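Side-chain contacts in N-acetyl-beta-D glucosaminidase (Rhizomucor miehei CAU432, PDB 4ZM6), which probably hydrolyses beta-linked N-acetylglucosamine through its family 3 glycosidase domain, and binds acetyl coenzyme A in a GCN5-related glucosamine N-acetyltransferase region: residues A[766-771]-A[779-784]; A[740-745]-A[749-754]; A[19-22]-A[26-29]. All blocks are in the same frame, centred on the assembly; numbering follows the deposited sequence.

Contact 1 of 3, residues A[766-771]-A[779-784]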
ATOM      1  N   SER A 766     -16.393 -18.694 -39.547  1.00 47.08           N
ATOM      2  CA  SER A 766     -17.019 -18.836 -38.240  1.00 46.50           C
ATOM      3  C   SER A 766     -17.617 -17.529 -37.762  1.00 45.99           C
ATOM      4  O   SER A 766     -17.246 -16.468 -38.248  1.00 45.80           O
ATOM      5  CB  SER A 766     -16.000 -19.329 -37.206  1.00 46.43           C
ATOM      6  OG  SER A 766     -15.384 -18.244 -36.542  1.00 46.52           O
ATOM      7  N   LEU A 767     -18.543 -17.618 -36.809  1.00 47.51           N
ATOM      8  CA  LEU A 767     -19.025 -16.442 -36.081  1.00 48.42           C
ATOM      9  C   LEU A 767     -19.625 -16.836 -34.745  1.00 48.65           C
ATOM     10  O   LEU A 767     -19.852 -18.013 -34.486  1.00 47.93           O
ATOM     11  CB  LEU A 767     -20.037 -15.642 -36.909  1.00 48.09           C
ATOM     12  CG  LEU A 767     -21.380 -16.297 -37.243  1.00 48.34           C
ATOM     13  CD1 LEU A 767     -22.317 -16.330 -36.045  1.00 48.77           C
ATOM     14  CD2 LEU A 767     -22.044 -15.559 -38.395  1.00 48.01           C
ATOM     15  N   ILE A 768     -19.887 -15.829 -33.912  1.00 50.03           N
ATOM     16  CA  ILE A 768     -20.397 -16.022 -32.557  1.00 49.12           C
ATOM     17  C   ILE A 768     -21.793 -15.446 -32.437  1.00 48.35           C
ATOM     18  O   ILE A 768     -21.969 -14.232 -32.495  1.00 46.97           O
ATOM     19  CB  ILE A 768     -19.502 -15.326 -31.508  1.00 50.39           C
ATOM     20  CG1 ILE A 768     -18.128 -15.997 -31.445  1.00 50.78           C
ATOM     21  CG2 ILE A 768     -20.152 -15.368 -30.127  1.00 51.37           C
ATOM     22  CD1 ILE A 768     -17.094 -15.179 -30.704  1.00 51.66           C
ATOM     23  N   LEU A 769     -22.777 -16.324 -32.255  1.00 48.75           N
ATOM     24  CA  LEU A 769     -24.145 -15.906 -31.977  1.00 48.15           C
ATOM     25  C   LEU A 769     -24.299 -15.517 -30.517  1.00 47.61           C
ATOM     26  O   LEU A 769     -23.454 -15.834 -29.673  1.00 44.75           O
ATOM     27  CB  LEU A 769     -25.141 -17.032 -32.268  1.00 49.05           C
ATOM     28  CG  LEU A 769     -25.402 -17.428 -33.717  1.00 50.18           C
ATOM     29  CD1 LEU A 769     -26.268 -18.677 -33.759  1.00 50.53           C
ATOM     30  CD2 LEU A 769     -26.068 -16.288 -34.468  1.00 51.03           C
ATOM     31  N   ASN A 770     -25.395 -14.823 -30.241  1.00 47.07           N
ATOM     32  CA  ASN A 770     -25.865 -14.619 -28.885  1.00 46.74           C
ATOM     33  C   ASN A 770     -27.371 -14.406 -28.929  1.00 46.37           C
ATOM     34  O   ASN A 770     -27.894 -13.876 -29.913  1.00 45.37           O
ATOM     35  CB  ASN A 770     -25.159 -13.423 -28.238  1.00 47.80           C
ATOM     36  CG  ASN A 770     -25.712 -12.091 -28.702  1.00 47.31           C
ATOM     37  OD1 ASN A 770     -25.154 -11.459 -29.594  1.00 50.02           O
ATOM     38  ND2 ASN A 770     -26.821 -11.662 -28.104  1.00 46.97           N
ATOM     39  N   THR A 771     -28.062 -14.825 -27.874  1.00 45.33           N
ATOM     40  CA  THR A 771     -29.501 -14.633 -27.785  1.00 46.10           C
ATOM     41  C   THR A 771     -29.923 -14.498 -26.329  1.00 46.95           C
ATOM     42  O   THR A 771     -29.562 -15.325 -25.491  1.00 47.25           O
ATOM     43  CB  THR A 771     -30.274 -15.809 -28.412  1.00 46.23           C
ATOM     44  OG1 THR A 771     -29.882 -15.980 -29.780  1.00 46.53           O
ATOM     45  CG2 THR A 771     -31.774 -15.564 -28.347  1.00 46.45           C
ATOM     46  N   ARG A 779     -22.776 -13.860 -20.286  1.00 50.88           N
ATOM     47  CA  ARG A 779     -22.484 -13.289 -21.591  1.00 50.41           C
ATOM     48  C   ARG A 779     -22.959 -11.843 -21.612  1.00 49.01           C
ATOM     49  O   ARG A 779     -24.126 -11.561 -21.339  1.00 49.46           O
ATOM     50  CB  ARG A 779     -23.158 -14.096 -22.701  1.00 50.89           C
ATOM     51  CG  ARG A 779     -22.624 -15.514 -22.832  1.00 51.00           C
ATOM     52  CD  ARG A 779     -21.287 -15.563 -23.562  1.00 51.44           C
ATOM     53  NE  ARG A 779     -21.404 -15.142 -24.960  1.00 53.06           N
ATOM     54  CZ  ARG A 779     -21.937 -15.872 -25.944  1.00 55.12           C
ATOM     55  NH1 ARG A 779     -22.432 -17.086 -25.714  1.00 53.90           N
ATOM     56  NH2 ARG A 779     -21.993 -15.377 -27.177  1.00 57.12           N
ATOM     57  N   SER A 780     -22.040 -10.933 -21.925  1.00 47.91           N
ATOM     58  CA  SER A 780     -22.331  -9.506 -21.972  1.00 46.86           C
ATOM     59  C   SER A 780     -22.359  -8.994 -23.413  1.00 47.85           C
ATOM     60  O   SER A 780     -22.311  -7.783 -23.635  1.00 48.16           O
ATOM     61  CB  SER A 780     -21.296  -8.741 -21.147  1.00 46.68           C
ATOM     62  OG  SER A 780     -19.982  -9.201 -21.426  1.00 48.18           O
ATOM     63  N   ASP A 781     -22.448  -9.911 -24.384  1.00 47.43           N
ATOM     64  CA  ASP A 781     -22.564  -9.555 -25.812  1.00 45.45           C
ATOM     65  C   ASP A 781     -23.650  -8.502 -26.012  1.00 43.69           C
ATOM     66  O   ASP A 781     -23.421  -7.446 -26.618  1.00 40.95           O
ATOM     67  CB  ASP A 781     -22.911 -10.778 -26.678  1.00 44.97           C
ATOM     68  CG  ASP A 781     -21.857 -11.879 -26.616  1.00 45.70           C
ATOM     69  OD1 ASP A 781     -21.313 -12.133 -25.523  1.00 46.26           O
ATOM     70  OD2 ASP A 781     -21.592 -12.516 -27.659  1.00 45.62           O
ATOM     71  N   LEU A 782     -24.833  -8.801 -25.489  1.00 41.43           N
ATOM     72  CA  LEU A 782     -25.959  -7.898 -25.588  1.00 42.21           C
ATOM     73  C   LEU A 782     -26.468  -7.590 -24.195  1.00 43.02           C
ATOM     74  O   LEU A 782     -26.944  -8.478 -23.494  1.00 45.70           O
ATOM     75  CB  LEU A 782     -27.065  -8.519 -26.446  1.00 41.98           C
ATOM     76  CG  LEU A 782     -28.381  -7.749 -26.580  1.00 42.52           C
ATOM     77  CD1 LEU A 782     -28.178  -6.412 -27.282  1.00 43.17           C
ATOM     78  CD2 LEU A 782     -29.402  -8.589 -27.330  1.00 42.17           C
ATOM     79  N   ILE A 783     -26.339  -6.331 -23.792  1.00 44.45           N
ATOM     80  CA  ILE A 783     -26.853  -5.870 -22.503  1.00 44.43           C
ATOM     81  C   ILE A 783     -28.023  -4.898 -22.679  1.00 45.18           C
ATOM     82  O   ILE A 783     -28.671  -4.517 -21.701  1.00 45.84           O
ATOM     83  CB  ILE A 783     -25.745  -5.208 -21.650  1.00 43.91           C
ATOM     84  CG1 ILE A 783     -25.207  -3.932 -22.318  1.00 45.67           C
ATOM     85  CG2 ILE A 783     -24.605  -6.184 -21.414  1.00 42.94           C
ATOM     86  CD1 ILE A 783     -24.275  -3.120 -21.442  1.00 45.68           C
ATOM     87  N   TRP A 784     -28.308  -4.514 -23.919  1.00 44.61           N
ATOM     88  CA  TRP A 784     -29.284  -3.468 -24.191  1.00 46.48           C
ATOM     89  C   TRP A 784     -30.673  -4.069 -24.394  1.00 48.28           C
ATOM     90  O   TRP A 784     -31.324  -3.824 -25.412  1.00 49.17           O
ATOM     91  CB  TRP A 784     -28.860  -2.663 -25.428  1.00 45.51           C
ATOM     92  CG  TRP A 784     -27.463  -2.127 -25.347  1.00 43.70           C
ATOM     93  CD1 TRP A 784     -26.423  -2.402 -26.192  1.00 42.63           C
ATOM     94  CD2 TRP A 784     -26.952  -1.232 -24.361  1.00 42.61           C
ATOM     95  NE1 TRP A 784     -25.297  -1.733 -25.790  1.00 41.48           N
ATOM     96  CE2 TRP A 784     -25.595  -1.004 -24.668  1.00 42.35           C
ATOM     97  CE3 TRP A 784     -27.509  -0.593 -23.247  1.00 43.24           C
ATOM     98  CZ2 TRP A 784     -24.785  -0.165 -23.898  1.00 42.70           C
ATOM     99  CZ3 TRP A 784     -26.698   0.245 -22.479  1.00 42.62           C
ATOM    100  CH2 TRP A 784     -25.353   0.447 -22.810  1.00 41.88           C
TER

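Contact 2 of 3, residues A[740-745]-A[749-754]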
ATOM      1  N   GLN A 740     -12.661 -18.618 -26.819  1.00 47.91           N
ATOM      2  CA  GLN A 740     -12.244 -19.363 -25.624  1.00 47.98           C
ATOM      3  C   GLN A 740     -13.074 -19.019 -24.385  1.00 47.92           C
ATOM      4  O   GLN A 740     -13.345 -19.884 -23.547  1.00 48.35           O
ATOM      5  CB  GLN A 740     -10.767 -19.103 -25.318  1.00 47.49           C
ATOM      6  CG  GLN A 740      -9.806 -19.823 -26.249  1.00 49.11           C
ATOM      7  CD  GLN A 740      -8.355 -19.491 -25.969  1.00 49.38           C
ATOM      8  OE1 GLN A 740      -8.047 -18.427 -25.436  1.00 51.17           O
ATOM      9  NE2 GLN A 740      -7.453 -20.399 -26.332  1.00 49.04           N
ATOM     10  N   HIS A 741     -13.458 -17.755 -24.266  1.00 46.70           N
ATOM     11  CA  HIS A 741     -14.212 -17.297 -23.106  1.00 46.40           C
ATOM     12  C   HIS A 741     -15.593 -17.956 -23.085  1.00 48.35           C
ATOM     13  O   HIS A 741     -16.047 -18.430 -22.039  1.00 48.60           O
ATOM     14  CB  HIS A 741     -14.306 -15.771 -23.116  1.00 43.44           C
ATOM     15  CG  HIS A 741     -15.343 -15.215 -22.198  1.00 42.49           C
ATOM     16  ND1 HIS A 741     -16.687 -15.253 -22.495  1.00 44.14           N
ATOM     17  CD2 HIS A 741     -15.238 -14.582 -21.009  1.00 43.81           C
ATOM     18  CE1 HIS A 741     -17.370 -14.675 -21.524  1.00 44.80           C
ATOM     19  NE2 HIS A 741     -16.514 -14.257 -20.610  1.00 45.58           N
ATOM     20  N   HIS A 742     -16.241 -17.995 -24.248  1.00 49.37           N
ATOM     21  CA  HIS A 742     -17.552 -18.628 -24.388  1.00 50.61           C
ATOM     22  C   HIS A 742     -17.474 -20.144 -24.160  1.00 50.84           C
ATOM     23  O   HIS A 742     -18.319 -20.718 -23.473  1.00 49.73           O
ATOM     24  CB  HIS A 742     -18.157 -18.336 -25.763  1.00 51.27           C
ATOM     25  CG  HIS A 742     -18.221 -16.878 -26.101  1.00 53.47           C
ATOM     26  ND1 HIS A 742     -18.440 -15.901 -25.154  1.00 54.22           N
ATOM     27  CD2 HIS A 742     -18.109 -16.231 -27.285  1.00 53.57           C
ATOM     28  CE1 HIS A 742     -18.453 -14.717 -25.736  1.00 53.84           C
ATOM     29  NE2 HIS A 742     -18.256 -14.889 -27.030  1.00 54.61           N
ATOM     30  N   VAL A 743     -16.455 -20.789 -24.718  1.00 49.40           N
ATOM     31  CA  VAL A 743     -16.271 -22.222 -24.510  1.00 48.82           C
ATOM     32  C   VAL A 743     -16.160 -22.553 -23.022  1.00 47.67           C
ATOM     33  O   VAL A 743     -16.686 -23.577 -22.586  1.00 46.97           O
ATOM     34  CB  VAL A 743     -15.046 -22.764 -25.282  1.00 49.54           C
ATOM     35  CG1 VAL A 743     -14.638 -24.144 -24.780  1.00 49.61           C
ATOM     36  CG2 VAL A 743     -15.356 -22.816 -26.770  1.00 50.22           C
ATOM     37  N   GLU A 744     -15.502 -21.691 -22.247  1.00 45.32           N
ATOM     38  CA  GLU A 744     -15.376 -21.908 -20.803  1.00 43.71           C
ATOM     39  C   GLU A 744     -16.752 -21.955 -20.150  1.00 44.40           C
ATOM     40  O   GLU A 744     -16.962 -22.733 -19.223  1.00 46.19           O
ATOM     41  CB  GLU A 744     -14.511 -20.823 -20.160  1.00 43.69           C
ATOM     42  CG  GLU A 744     -14.066 -21.112 -18.732  1.00 42.13           C
ATOM     43  CD  GLU A 744     -15.105 -20.748 -17.690  1.00 43.11           C
ATOM     44  OE1 GLU A 744     -15.809 -19.725 -17.858  1.00 42.37           O
ATOM     45  OE2 GLU A 744     -15.223 -21.494 -16.692  1.00 44.52           O
ATOM     46  N   LEU A 745     -17.680 -21.133 -20.647  1.00 44.80           N
ATOM     47  CA  LEU A 745     -19.072 -21.127 -20.182  1.00 46.20           C
ATOM     48  C   LEU A 745     -19.961 -22.232 -20.786  1.00 48.64           C
ATOM     49  O   LEU A 745     -21.103 -22.410 -20.354  1.00 48.76           O
ATOM     50  CB  LEU A 745     -19.722 -19.778 -20.489  1.00 47.74           C
ATOM     51  CG  LEU A 745     -19.150 -18.516 -19.835  1.00 48.91           C
ATOM     52  CD1 LEU A 745     -20.004 -17.322 -20.226  1.00 49.04           C
ATOM     53  CD2 LEU A 745     -19.081 -18.636 -18.321  1.00 49.45           C
ATOM     54  N   GLN A 749     -23.583 -23.756 -28.493  1.00 45.96           N
ATOM     55  CA  GLN A 749     -24.686 -23.548 -29.431  1.00 47.54           C
ATOM     56  C   GLN A 749     -24.612 -22.196 -30.131  1.00 47.25           C
ATOM     57  O   GLN A 749     -25.290 -21.981 -31.131  1.00 48.43           O
ATOM     58  CB  GLN A 749     -26.056 -23.758 -28.756  1.00 50.29           C
ATOM     59  CG  GLN A 749     -26.680 -22.550 -28.061  1.00 52.17           C
ATOM     60  CD  GLN A 749     -25.957 -22.158 -26.796  1.00 53.28           C
ATOM     61  OE1 GLN A 749     -24.829 -22.585 -26.560  1.00 55.01           O
ATOM     62  NE2 GLN A 749     -26.599 -21.335 -25.972  1.00 53.71           N
ATOM     63  N   ASP A 750     -23.790 -21.292 -29.605  1.00 47.12           N
ATOM     64  CA  ASP A 750     -23.583 -19.980 -30.206  1.00 45.85           C
ATOM     65  C   ASP A 750     -22.380 -19.939 -31.161  1.00 44.34           C
ATOM     66  O   ASP A 750     -22.221 -18.983 -31.918  1.00 45.29           O
ATOM     67  CB  ASP A 750     -23.413 -18.929 -29.102  1.00 47.12           C
ATOM     68  CG  ASP A 750     -24.723 -18.602 -28.388  1.00 49.20           C
ATOM     69  OD1 ASP A 750     -25.804 -18.891 -28.951  1.00 49.49           O
ATOM     70  OD2 ASP A 750     -24.672 -18.051 -27.259  1.00 48.53           O
ATOM     71  N   LEU A 751     -21.537 -20.964 -31.138  1.00 42.43           N
ATOM     72  CA  LEU A 751     -20.349 -20.980 -31.980  1.00 42.86           C
ATOM     73  C   LEU A 751     -20.660 -21.697 -33.284  1.00 44.17           C
ATOM     74  O   LEU A 751     -20.651 -22.927 -33.351  1.00 42.78           O
ATOM     75  CB  LEU A 751     -19.179 -21.646 -31.255  1.00 43.44           C
ATOM     76  CG  LEU A 751     -18.959 -21.180 -29.813  1.00 43.56           C
ATOM     77  CD1 LEU A 751     -17.697 -21.810 -29.246  1.00 44.83           C
ATOM     78  CD2 LEU A 751     -18.896 -19.665 -29.720  1.00 43.10           C
ATOM     79  N   ILE A 752     -20.953 -20.906 -34.311  1.00 46.60           N
ATOM     80  CA  ILE A 752     -21.293 -21.414 -35.631  1.00 47.88           C
ATOM     81  C   ILE A 752     -20.070 -21.380 -36.530  1.00 47.81           C
ATOM     82  O   ILE A 752     -19.293 -20.434 -36.501  1.00 47.88           O
ATOM     83  CB  ILE A 752     -22.397 -20.562 -36.285  1.00 49.69           C
ATOM     84  CG1 ILE A 752     -23.611 -20.463 -35.359  1.00 51.43           C
ATOM     85  CG2 ILE A 752     -22.798 -21.136 -37.638  1.00 50.48           C
ATOM     86  CD1 ILE A 752     -24.150 -21.806 -34.904  1.00 52.39           C
ATOM     87  N   VAL A 753     -19.921 -22.421 -37.336  1.00 48.48           N
ATOM     88  CA  VAL A 753     -18.849 -22.498 -38.305  1.00 49.82           C
ATOM     89  C   VAL A 753     -19.427 -22.871 -39.656  1.00 50.26           C
ATOM     90  O   VAL A 753     -20.469 -23.524 -39.730  1.00 48.49           O
ATOM     91  CB  VAL A 753     -17.791 -23.552 -37.918  1.00 51.06           C
ATOM     92  CG1 VAL A 753     -16.991 -23.085 -36.715  1.00 51.79           C
ATOM     93  CG2 VAL A 753     -18.434 -24.907 -37.647  1.00 51.16           C
ATOM     94  N   ALA A 754     -18.750 -22.428 -40.713  1.00 50.90           N
ATOM     95  CA  ALA A 754     -18.991 -22.915 -42.062  1.00 50.13           C
ATOM     96  C   ALA A 754     -17.951 -23.985 -42.357  1.00 50.49           C
ATOM     97  O   ALA A 754     -16.780 -23.814 -42.011  1.00 50.06           O
ATOM     98  CB  ALA A 754     -18.889 -21.782 -43.066  1.00 49.18           C
TER

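Contact 3 of 3, residues A[19-22]-A[26-29]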
ATOM      1  N   CYS A  19      30.008  16.080 -19.561  1.00 93.86           N
ATOM      2  CA  CYS A  19      30.785  17.301 -19.356  1.00 93.27           C
ATOM      3  C   CYS A  19      30.192  18.478 -20.122  1.00 92.16           C
ATOM      4  O   CYS A  19      29.682  18.312 -21.232  1.00 87.82           O
ATOM      5  CB  CYS A  19      32.233  17.071 -19.794  1.00 95.72           C
ATOM      6  SG  CYS A  19      32.923  15.465 -19.311  1.00 98.79           S
ATOM      7  N   GLY A  20      30.275  19.665 -19.522  1.00 93.62           N
ATOM      8  CA  GLY A  20      29.724  20.884 -20.115  1.00 95.48           C
ATOM      9  C   GLY A  20      30.771  21.774 -20.758  1.00 98.28           C
ATOM     10  O   GLY A  20      31.883  21.330 -21.061  1.00 98.19           O
ATOM     11  N   PHE A  21      30.398  23.033 -20.974  1.00100.56           N
ATOM     12  CA  PHE A  21      31.280  24.043 -21.566  1.00 99.94           C
ATOM     13  C   PHE A  21      30.613  25.420 -21.505  1.00 99.81           C
ATOM     14  O   PHE A  21      29.498  25.554 -20.995  1.00 97.65           O
ATOM     15  CB  PHE A  21      31.635  23.689 -23.021  1.00 99.03           C
ATOM     16  CG  PHE A  21      30.445  23.604 -23.937  1.00102.04           C
ATOM     17  CD1 PHE A  21      29.904  24.748 -24.510  1.00101.57           C
ATOM     18  CD2 PHE A  21      29.867  22.377 -24.234  1.00103.88           C
ATOM     19  CE1 PHE A  21      28.810  24.674 -25.355  1.00100.20           C
ATOM     20  CE2 PHE A  21      28.772  22.297 -25.081  1.00102.65           C
ATOM     21  CZ  PHE A  21      28.243  23.447 -25.642  1.00100.78           C
ATOM     22  N   ASP A  22      31.306  26.433 -22.025  1.00101.84           N
ATOM     23  CA  ASP A  22      30.772  27.794 -22.100  1.00 99.90           C
ATOM     24  C   ASP A  22      30.619  28.231 -23.558  1.00100.32           C
ATOM     25  O   ASP A  22      31.324  27.736 -24.441  1.00 99.62           O
ATOM     26  CB  ASP A  22      31.695  28.760 -21.351  1.00 97.32           C
ATOM     27  CG  ASP A  22      30.950  29.945 -20.762  1.00 96.15           C
ATOM     28  OD1 ASP A  22      30.100  30.529 -21.468  1.00 95.03           O
ATOM     29  OD2 ASP A  22      31.214  30.294 -19.590  1.00 92.70           O
ATOM     30  N   PRO A  26      30.641  24.872 -30.105  1.00 92.85           N
ATOM     31  CA  PRO A  26      31.635  24.025 -29.430  1.00 96.84           C
ATOM     32  C   PRO A  26      32.969  24.714 -29.159  1.00103.49           C
ATOM     33  O   PRO A  26      33.482  25.418 -30.028  1.00109.34           O
ATOM     34  CB  PRO A  26      31.841  22.871 -30.417  1.00 95.46           C
ATOM     35  CG  PRO A  26      30.559  22.788 -31.163  1.00 93.57           C
ATOM     36  CD  PRO A  26      30.095  24.208 -31.306  1.00 93.05           C
ATOM     37  N   THR A  27      33.516  24.509 -27.961  1.00108.84           N
ATOM     38  CA  THR A  27      34.849  25.010 -27.619  1.00110.69           C
ATOM     39  C   THR A  27      35.893  24.029 -28.156  1.00113.62           C
ATOM     40  O   THR A  27      35.554  22.891 -28.494  1.00114.38           O
ATOM     41  CB  THR A  27      35.036  25.168 -26.090  1.00108.23           C
ATOM     42  OG1 THR A  27      35.050  23.880 -25.461  1.00109.24           O
ATOM     43  CG2 THR A  27      33.923  26.025 -25.486  1.00104.08           C
ATOM     44  N   PRO A  28      37.167  24.463 -28.249  1.00116.20           N
ATOM     45  CA  PRO A  28      38.232  23.509 -28.582  1.00117.49           C
ATOM     46  C   PRO A  28      38.370  22.400 -27.533  1.00120.23           C
ATOM     47  O   PRO A  28      38.782  21.285 -27.866  1.00117.79           O
ATOM     48  CB  PRO A  28      39.496  24.381 -28.620  1.00116.66           C
ATOM     49  CG  PRO A  28      39.141  25.632 -27.888  1.00115.87           C
ATOM     50  CD  PRO A  28      37.682  25.840 -28.150  1.00114.69           C
ATOM     51  N   GLY A  29      38.023  22.718 -26.285  1.00121.09           N
ATOM     52  CA  GLY A  29      38.023  21.757 -25.184  1.00119.25           C
ATOM     53  C   GLY A  29      37.181  20.517 -25.427  1.00118.37           C
ATOM     54  O   GLY A  29      37.718  19.411 -25.526  1.00114.93           O
TER

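Contact 1 of 3, residues A[766-771]-A[779-784]
Asn770 and Asp781 bring the two backbones nearest, their CA atoms lying 6.8 Å apart where the irregular loop 779-784 folds back beside strand residues 766-771. The single hydrogen bond across the segments runs from Arg779 NH2 to Leu769 O, 2.9 Å long with an N-H...O angle of 144°; the oxygen lies close to the guanidinium plane. Arg779 reaches it with a side chain bent at both chi2 (-78°) and chi3 (-65°), which brings the guanidinium round to Asp781. There NE and NH2 grip the carboxylate side-on, Arg779 NH2 forming a salt bridge with Asp781 OD2 at 2.9 Å, and both carboxylate oxygens are met from above their plane. NH1 makes salt bridges with Asp747 and Asp750, so three carboxylates share the guanidinium and would be expected to balance its charge; Tyr653 OH also bonds Asp781 OD1. The remainder is packing: Ile768 CG2 lies 3.5 Å from Arg779 NH2, and Asn770 CB rests 3.7 Å from Asp781 OD2. In the sheet, strand 763-771 runs between strands 751-756 and 794-802; Ile768 and Arg779 touch helix 736-745, whereas Leu767 and Leu769 lean on helix 811-825.

Contact 2 of 3, residues A[740-745]-A[749-754]
His742 and Leu751 mark the nearest backbone approach, 8.4 Å between their CA atoms; at that spacing the backbones of helix residues 740-745 and the start of strand 751-754 do not bond, and side chains make the contact. Leu751 carries the strand side of the contact. Its CG sits anti to the carbonyl carbon (chi1 -47°) and the chain then runs on extended, pushing the methyl fork toward the helix. One prong, Leu751 CD1, meets Val743 CG2 at 3.6 Å, the two side chains crossing at about a right angle. The other prong, Leu751 CD2, lies 4.2 Å from His742 CB and stands oblique to the imidazole. Two consecutive helix residues therefore share one leucine, and no hydrogen bond crosses the contact, which buries 115 Å² in all. Helix 721-731 adds to the surroundings: Leu724 touches Leu751, and Tyr725 touches Val743. Next to Leu751, Asp750 OD1 forms a salt bridge with Arg826. The order strand 711-715, helix 721-731, helix 736-745, then strand 751-756 antiparallel to the first, followed by strand 763-771, matches the opening of the GCN5-related N-acetyltransferase (GNAT) fold; this contact packs its second helix against its second strand.

Contact 3 of 3, residues A[19-22]-A[26-29]
Thr27 OG1 accepts the backbone N-H of Ile30, which makes this threonine the N-cap of helix 28-37. The same residue supplies the contact with 19-22, but through its other branch. With chi1 at 68°, OG1 lies between the backbone N and the carbonyl carbon and serves the first helical turn, while CG2 is anti to the carbonyl carbon and extends to the preceding loop. There Thr27 CG2 packs 3.3 Å from Asp22 O and 4.1 Å from Phe21 CB; its approach to the Phe21 ring is oblique. Asp22 thus takes part through its main-chain oxygen, and its carboxylate leads away from 26-29, where OD2 makes a long, weak ion pair with Arg47. The CA atoms of Phe21 and Thr27 are 7.1 Å apart, the closest such pair. Strand 17-19, helix 28-37 and strand 41-44 follow one another as a beta-alpha-beta crossover between neighbouring parallel strands, consistent with the TIM-barrel clan of the family 3 N-terminal domain, and the contact lies in the turn that leads from the first strand into its helix. Phe21 is buried: its side chain touches Ile30 on the helix and Ile42 and Leu44 on the second strand, and also Leu58 on the following helix 52-68. Phe21 O is hydrogen-bonded by Asn48 ND2, while Pro26 packs against Leu58, Ser61 and Leu62 of helix 52-68.

From the N terminus, contact 3 comes first, closing the short turn between strand 17-19 and helix 28-37 in the glycosidase domain. Contact 2 closes the turn from helix 736-745 into strand 751-756, and contact 1 then closes the loop that leaves strand 763-771. All three follow in series; none nests in or crosses another. Contacts 1 and 2 have centres 10 Å apart and join directly: Leu769 N lies 2.7 Å from Asp750 O, a probable hydrogen bond between adjacent antiparallel strands, and Arg779 packs on His742. Contact 3 stands apart, its centre about 67 Å from that of contact 1, on the opposite side of the chain's centre.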